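Local coordinates for extracellular solute-binding protein, family 1 (Bifidobacterium longum subsp. infantis, PDB 6FTH) that probably binds human milk oligosaccharides outside the cell and delivers them to an ABC transporter for uptake, at residues K112-K117 with L356-Y361. Numbering follows the deposited sequence.
Sequences KMPNVK and LANLLY
Met-113, at the N-cap position of helix 114-122, comes closest to Asn-358 in the last turns of helix 350-360, with 4.6 Å between their CA atoms. The first turn of helix 114-122 thus starts against the C-terminal part of helix 350-360, and Lys-117 N bonds back to Met-113 O.

Two asparagines carry the polar contact. CG of Asn-358 stands anti to its backbone N (chi1 -171°), which carries the amide toward the opening turn of helix 114-122; there Asn-358 OD1 accepts from Asn-115 N at 2.8 Å, nearly straight at hydrogen and with the donor close to in line with the C=O bond (162°). Asn-358 OD1 also lies 3.2 Å from Pro-114 CD; the proline nitrogen beside it cannot donate. Asn-115 answers with ND2, which donates to Asn-358 O at 2.8 Å, the acceptor lying in the amide plane of Asn-115 while the donor stands above the carbonyl plane. The two side chains cross at about a right angle, yet their amide planes are only 10° apart. The partial positive charge at the N-terminus of helix 114-122 would probably favour a carbonyl oxygen here.

Apolar contacts lie beside this pair. Met-113 SD meets Ala-357 CB at 3.7 Å, and Val-116 CG2 approaches Tyr-361 CG obliquely at 3.8 Å. The Tyr-361 side chain ends away from 112-117, where its OH hydrogen-bonds Pro-141 O, and Ala-357 rests on Phe-341 of strand 339-343.

A side-chain carbonyl received by a first-turn N-H, here from a helix remote in sequence, joins two helices within one α/β lobe of a periplasmic-binding-protein-type fold.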
loop_
_atom_site.group_PDB
_atom_site.type_symbol
_atom_site.label_atom_id
_atom_site.label_comp_id
_atom_site.label_asym_id
_atom_site.label_seq_id
_atom_site.Cartn_x
_atom_site.Cartn_y
_atom_site.Cartn_z
ATOM N N LYS A 112 19.926 -2.077 23.112
ATOM C CA LYS A 112 20.070 -3.507 22.859
ATOM C C LYS A 112 19.751 -3.880 21.421
ATOM O O LYS A 112 19.840 -5.063 21.067
ATOM C CB LYS A 112 19.191 -4.323 23.822
ATOM C CG LYS A 112 19.537 -4.087 25.292
ATOM C CD LYS A 112 18.828 -5.048 26.214
ATOM C CE LYS A 112 18.848 -4.530 27.641
ATOM N NZ LYS A 112 20.143 -3.873 27.962
ATOM N N MET A 113 19.404 -2.902 20.583
ATOM C CA MET A 113 19.076 -3.150 19.177
ATOM C C MET A 113 19.835 -2.189 18.274
ATOM O O MET A 113 19.241 -1.383 17.552
ATOM C CB MET A 113 17.569 -3.019 18.961
ATOM C CG MET A 113 16.766 -4.025 19.756
ATOM S SD MET A 113 14.980 -3.919 19.450
ATOM C CE MET A 113 14.568 -2.334 20.173
ATOM N N PRO A 114 21.163 -2.252 18.281
ATOM C CA PRO A 114 21.936 -1.306 17.468
ATOM C C PRO A 114 21.599 -1.344 15.980
ATOM O O PRO A 114 21.685 -0.312 15.311
ATOM C CB PRO A 114 23.397 -1.692 17.765
ATOM C CG PRO A 114 23.327 -3.054 18.360
ATOM C CD PRO A 114 22.025 -3.117 19.100
ATOM N N ASN A 115 21.192 -2.500 15.435
ATOM C CA ASN A 115 20.879 -2.541 14.009
ATOM C C ASN A 115 19.570 -1.810 13.730
ATOM O O ASN A 115 19.374 -1.279 12.633
ATOM C CB ASN A 115 20.795 -3.988 13.516
ATOM C CG ASN A 115 22.134 -4.718 13.591
ATOM O OD1 ASN A 115 23.189 -4.123 13.387
ATOM N ND2 ASN A 115 22.087 -5.996 13.891
ATOM N N VAL A 116 18.672 -1.795 14.717
ATOM C CA VAL A 116 17.437 -1.022 14.626
ATOM C C VAL A 116 17.740 0.458 14.771
ATOM O O VAL A 116 17.159 1.294 14.078
ATOM C CB VAL A 116 16.434 -1.480 15.699
ATOM C CG1 VAL A 116 15.163 -0.615 15.668
ATOM C CG2 VAL A 116 16.067 -2.957 15.542
ATOM N N LYS A 117 18.650 0.816 15.676
ATOM C CA LYS A 117 19.070 2.212 15.757
ATOM C C LYS A 117 19.639 2.689 14.427
ATOM O O LYS A 117 19.407 3.830 14.008
ATOM C CB LYS A 117 20.119 2.397 16.858
ATOM C CG LYS A 117 19.556 2.434 18.252
ATOM C CD LYS A 117 20.529 3.091 19.225
ATOM C CE LYS A 117 21.784 2.286 19.407
ATOM N NZ LYS A 117 22.596 2.905 20.519
ATOM N N LEU A 356 17.142 -11.168 19.362
ATOM C CA LEU A 356 16.476 -11.648 18.151
ATOM C C LEU A 356 16.054 -10.494 17.234
ATOM O O LEU A 356 16.245 -10.558 16.008
ATOM C CB LEU A 356 15.265 -12.505 18.532
ATOM C CG LEU A 356 14.372 -13.005 17.403
ATOM C CD1 LEU A 356 15.155 -13.946 16.498
ATOM C CD2 LEU A 356 13.148 -13.716 17.966
ATOM N N ALA A 357 15.462 -9.440 17.800
ATOM C CA ALA A 357 15.143 -8.257 17.002
ATOM C C ALA A 357 16.393 -7.693 16.346
ATOM O O ALA A 357 16.406 -7.373 15.149
ATOM C CB ALA A 357 14.511 -7.185 17.887
ATOM N N ASN A 358 17.450 -7.529 17.129
ATOM C CA ASN A 358 18.654 -6.938 16.581
ATOM C C ASN A 358 19.159 -7.753 15.402
ATOM O O ASN A 358 19.593 -7.193 14.393
ATOM C CB ASN A 358 19.725 -6.828 17.667
ATOM C CG ASN A 358 20.896 -6.027 17.204
ATOM O OD1 ASN A 358 20.732 -4.907 16.722
ATOM N ND2 ASN A 358 22.092 -6.621 17.256
ATOM N N LEU A 359 19.100 -9.083 15.514
ATOM C CA LEU A 359 19.598 -9.942 14.446
ATOM C C LEU A 359 18.685 -9.915 13.220
ATOM O O LEU A 359 19.171 -9.882 12.080
ATOM C CB LEU A 359 19.787 -11.366 14.961
ATOM C CG LEU A 359 20.896 -11.528 16.007
ATOM C CD1 LEU A 359 20.897 -12.941 16.546
ATOM C CD2 LEU A 359 22.263 -11.187 15.395
ATOM N N LEU A 360 17.354 -9.915 13.432
ATOM C CA LEU A 360 16.421 -9.785 12.316
ATOM C C LEU A 360 16.734 -8.567 11.468
ATOM O O LEU A 360 16.636 -8.627 10.237
ATOM C CB LEU A 360 14.969 -9.708 12.807
ATOM C CG LEU A 360 14.370 -11.037 13.284
ATOM C CD1 LEU A 360 13.087 -10.768 14.053
ATOM C CD2 LEU A 360 14.102 -12.003 12.149
ATOM N N TYR A 361 17.117 -7.464 12.121
ATOM C CA TYR A 361 17.384 -6.186 11.470
ATOM C C TYR A 361 18.834 -6.030 11.023
ATOM O O TYR A 361 19.206 -4.977 10.482
ATOM C CB TYR A 361 16.906 -5.035 12.377
ATOM C CG TYR A 361 15.385 -4.916 12.318
ATOM C CD1 TYR A 361 14.562 -5.823 12.978
ATOM C CD2 TYR A 361 14.776 -3.948 11.537
ATOM C CE1 TYR A 361 13.181 -5.761 12.874
ATOM C CE2 TYR A 361 13.384 -3.873 11.436
ATOM C CZ TYR A 361 12.602 -4.774 12.104
ATOM O OH TYR A 361 11.227 -4.731 12.003
#